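Local coordinates for protein putative hydrolase (Bacteroides ovatus, PDB 4HBS) that is of unknown function but probably acts as a hydrolase, built as a five-bladed beta-propeller, at residues L53-G58 against N76-G81. Numbering follows the deposited sequence.
Sequences LGWNGG and NDSFYG
Gly54 and Gly81 join the segments as an antiparallel hydrogen-bonded pair, Gly54 N reaching Gly81 O at 3.0 Å and Gly81 N reaching Gly54 O at 3.1 Å. The two runs are 167° apart in direction. Further on, Asn56 N is hydrogen-bonded to Phe79 O at 2.9 Å, and Phe79 N binds Gly57 O. Glycine suits Gly54, because at its backbone angles a CB would jam against the preceding carbonyl.

Trp55 and Tyr80, a non-hydrogen-bonded pair, send their side chains to the same face of this two-stranded sheet. Trp55 CG lies anti to the backbone N, beside the carbonyl carbon (chi1 -174°). The edge of the indole meets the phenol face, with planes at 86°. Trp55 CD1 lies 3.7 Å from Tyr80 CZ, and Trp55 CB packs 3.6 Å from Tyr80 CE2. Serine suits Ser78 because its hydroxyl can accept a weak bond from Trp55 NE1 while donating to Asn76 O. Tyr80 OH is hydrogen-bonded to Ser98 OG. An alanine in place of Tyr80 would probably leave the Trp55 edge without its aromatic partner and Ser98 without that hydroxyl.

The Asn56 amide offers OD1 to Arg89 beside apolar Phe79, whose CB is 3.4 Å from Asn56 OD1; the Phe79 ring stacks on Phe94. Trp55 likewise stacks on Trp113, from the neighbouring propeller sheet that holds strands 60-65 and 111-113. Backbone bonds thus fix the pairing of short strands 55-57 and 79-80, while the buried polar groups of Trp55, Ser78 and Tyr80 find partners amid aromatic packing.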
loop_
_atom_site.group_PDB
_atom_site.type_symbol
_atom_site.label_atom_id
_atom_site.label_comp_id
_atom_site.label_asym_id
_atom_site.label_seq_id
_atom_site.Cartn_x
_atom_site.Cartn_y
_atom_site.Cartn_z
ATOM N N LEU A 53 -19.634 9.230 -5.230
ATOM C CA LEU A 53 -20.561 8.278 -4.619
ATOM C C LEU A 53 -19.828 6.999 -4.322
ATOM O O LEU A 53 -19.178 6.463 -5.219
ATOM C CB LEU A 53 -21.749 7.992 -5.582
ATOM C CG LEU A 53 -23.159 8.363 -5.117
ATOM C CD1 LEU A 53 -24.191 7.656 -5.963
ATOM C CD2 LEU A 53 -23.376 8.059 -3.632
ATOM N N GLY A 54 -19.960 6.491 -3.106
ATOM C CA GLY A 54 -19.264 5.274 -2.703
ATOM C C GLY A 54 -17.876 5.621 -2.223
ATOM O O GLY A 54 -17.719 6.649 -1.558
ATOM N N TRP A 55 -16.845 4.802 -2.561
ATOM C CA TRP A 55 -15.475 5.114 -2.109
ATOM C C TRP A 55 -15.137 6.511 -2.571
ATOM O O TRP A 55 -15.247 6.777 -3.762
ATOM C CB TRP A 55 -14.437 4.113 -2.653
ATOM C CG TRP A 55 -13.067 4.322 -2.082
ATOM C CD1 TRP A 55 -12.494 3.641 -1.053
ATOM C CD2 TRP A 55 -12.106 5.298 -2.499
ATOM N NE1 TRP A 55 -11.249 4.148 -0.782
ATOM C CE2 TRP A 55 -10.983 5.166 -1.658
ATOM C CE3 TRP A 55 -12.120 6.342 -3.441
ATOM C CZ2 TRP A 55 -9.878 6.008 -1.759
ATOM C CZ3 TRP A 55 -11.033 7.180 -3.520
ATOM C CH2 TRP A 55 -9.922 6.994 -2.706
ATOM N N ASN A 56 -14.781 7.410 -1.659
ATOM C CA ASN A 56 -14.434 8.770 -2.043
ATOM C C ASN A 56 -13.209 9.326 -1.243
ATOM O O ASN A 56 -12.981 10.529 -1.235
ATOM C CB ASN A 56 -15.676 9.666 -1.897
ATOM C CG ASN A 56 -16.209 9.791 -0.493
ATOM O OD1 ASN A 56 -15.477 10.138 0.434
ATOM N ND2 ASN A 56 -17.516 9.606 -0.309
ATOM N N GLY A 57 -12.411 8.437 -0.658
ATOM C CA GLY A 57 -11.247 8.796 0.149
ATOM C C GLY A 57 -10.767 7.614 0.967
ATOM O O GLY A 57 -11.580 6.832 1.452
ATOM N N GLY A 58 -9.455 7.465 1.096
ATOM C CA GLY A 58 -8.889 6.307 1.765
ATOM C C GLY A 58 -7.393 6.277 1.957
ATOM O O GLY A 58 -6.663 7.186 1.569
ATOM N N ASN A 76 -7.375 0.583 3.584
ATOM C CA ASN A 76 -7.472 0.583 5.035
ATOM C C ASN A 76 -8.618 1.548 5.334
ATOM O O ASN A 76 -9.614 1.518 4.586
ATOM C CB ASN A 76 -6.105 0.969 5.655
ATOM C CG ASN A 76 -5.031 -0.082 5.471
ATOM O OD1 ASN A 76 -5.305 -1.251 5.220
ATOM N ND2 ASN A 76 -3.775 0.313 5.585
ATOM N N ASP A 77 -8.525 2.392 6.379
ATOM C CA ASP A 77 -9.616 3.287 6.736
ATOM C C ASP A 77 -10.016 4.143 5.537
ATOM O O ASP A 77 -9.187 4.905 5.050
ATOM C CB ASP A 77 -9.221 4.155 7.923
ATOM C CG ASP A 77 -9.024 3.433 9.236
ATOM O OD1 ASP A 77 -9.176 2.190 9.265
ATOM O OD2 ASP A 77 -8.692 4.105 10.238
ATOM N N SER A 78 -11.256 3.947 5.002
ATOM C CA SER A 78 -11.751 4.669 3.824
ATOM C C SER A 78 -13.145 5.231 4.024
ATOM O O SER A 78 -13.960 4.598 4.670
ATOM C CB SER A 78 -11.791 3.741 2.614
ATOM O OG SER A 78 -10.507 3.297 2.223
ATOM N N PHE A 79 -13.431 6.397 3.403
ATOM C CA PHE A 79 -14.739 7.046 3.435
ATOM C C PHE A 79 -15.615 6.524 2.297
ATOM O O PHE A 79 -15.235 6.616 1.133
ATOM C CB PHE A 79 -14.624 8.571 3.300
ATOM C CG PHE A 79 -13.983 9.269 4.461
ATOM C CD1 PHE A 79 -14.613 9.322 5.695
ATOM C CD2 PHE A 79 -12.766 9.922 4.316
ATOM C CE1 PHE A 79 -14.009 9.965 6.780
ATOM C CE2 PHE A 79 -12.167 10.569 5.400
ATOM C CZ PHE A 79 -12.792 10.584 6.626
ATOM N N TYR A 80 -16.792 6.009 2.641
ATOM C CA TYR A 80 -17.784 5.534 1.702
ATOM C C TYR A 80 -18.997 6.352 1.937
ATOM O O TYR A 80 -19.501 6.337 3.049
ATOM C CB TYR A 80 -18.065 4.063 1.934
ATOM C CG TYR A 80 -17.044 3.165 1.293
ATOM C CD1 TYR A 80 -15.903 2.776 1.981
ATOM C CD2 TYR A 80 -17.220 2.690 -0.004
ATOM C CE1 TYR A 80 -14.960 1.931 1.398
ATOM C CE2 TYR A 80 -16.318 1.798 -0.574
ATOM C CZ TYR A 80 -15.177 1.432 0.123
ATOM O OH TYR A 80 -14.236 0.619 -0.458
ATOM N N GLY A 81 -19.429 7.120 0.942
ATOM C CA GLY A 81 -20.580 7.989 1.100
ATOM C C GLY A 81 -20.759 8.986 -0.018
ATOM O O GLY A 81 -20.580 8.645 -1.188
#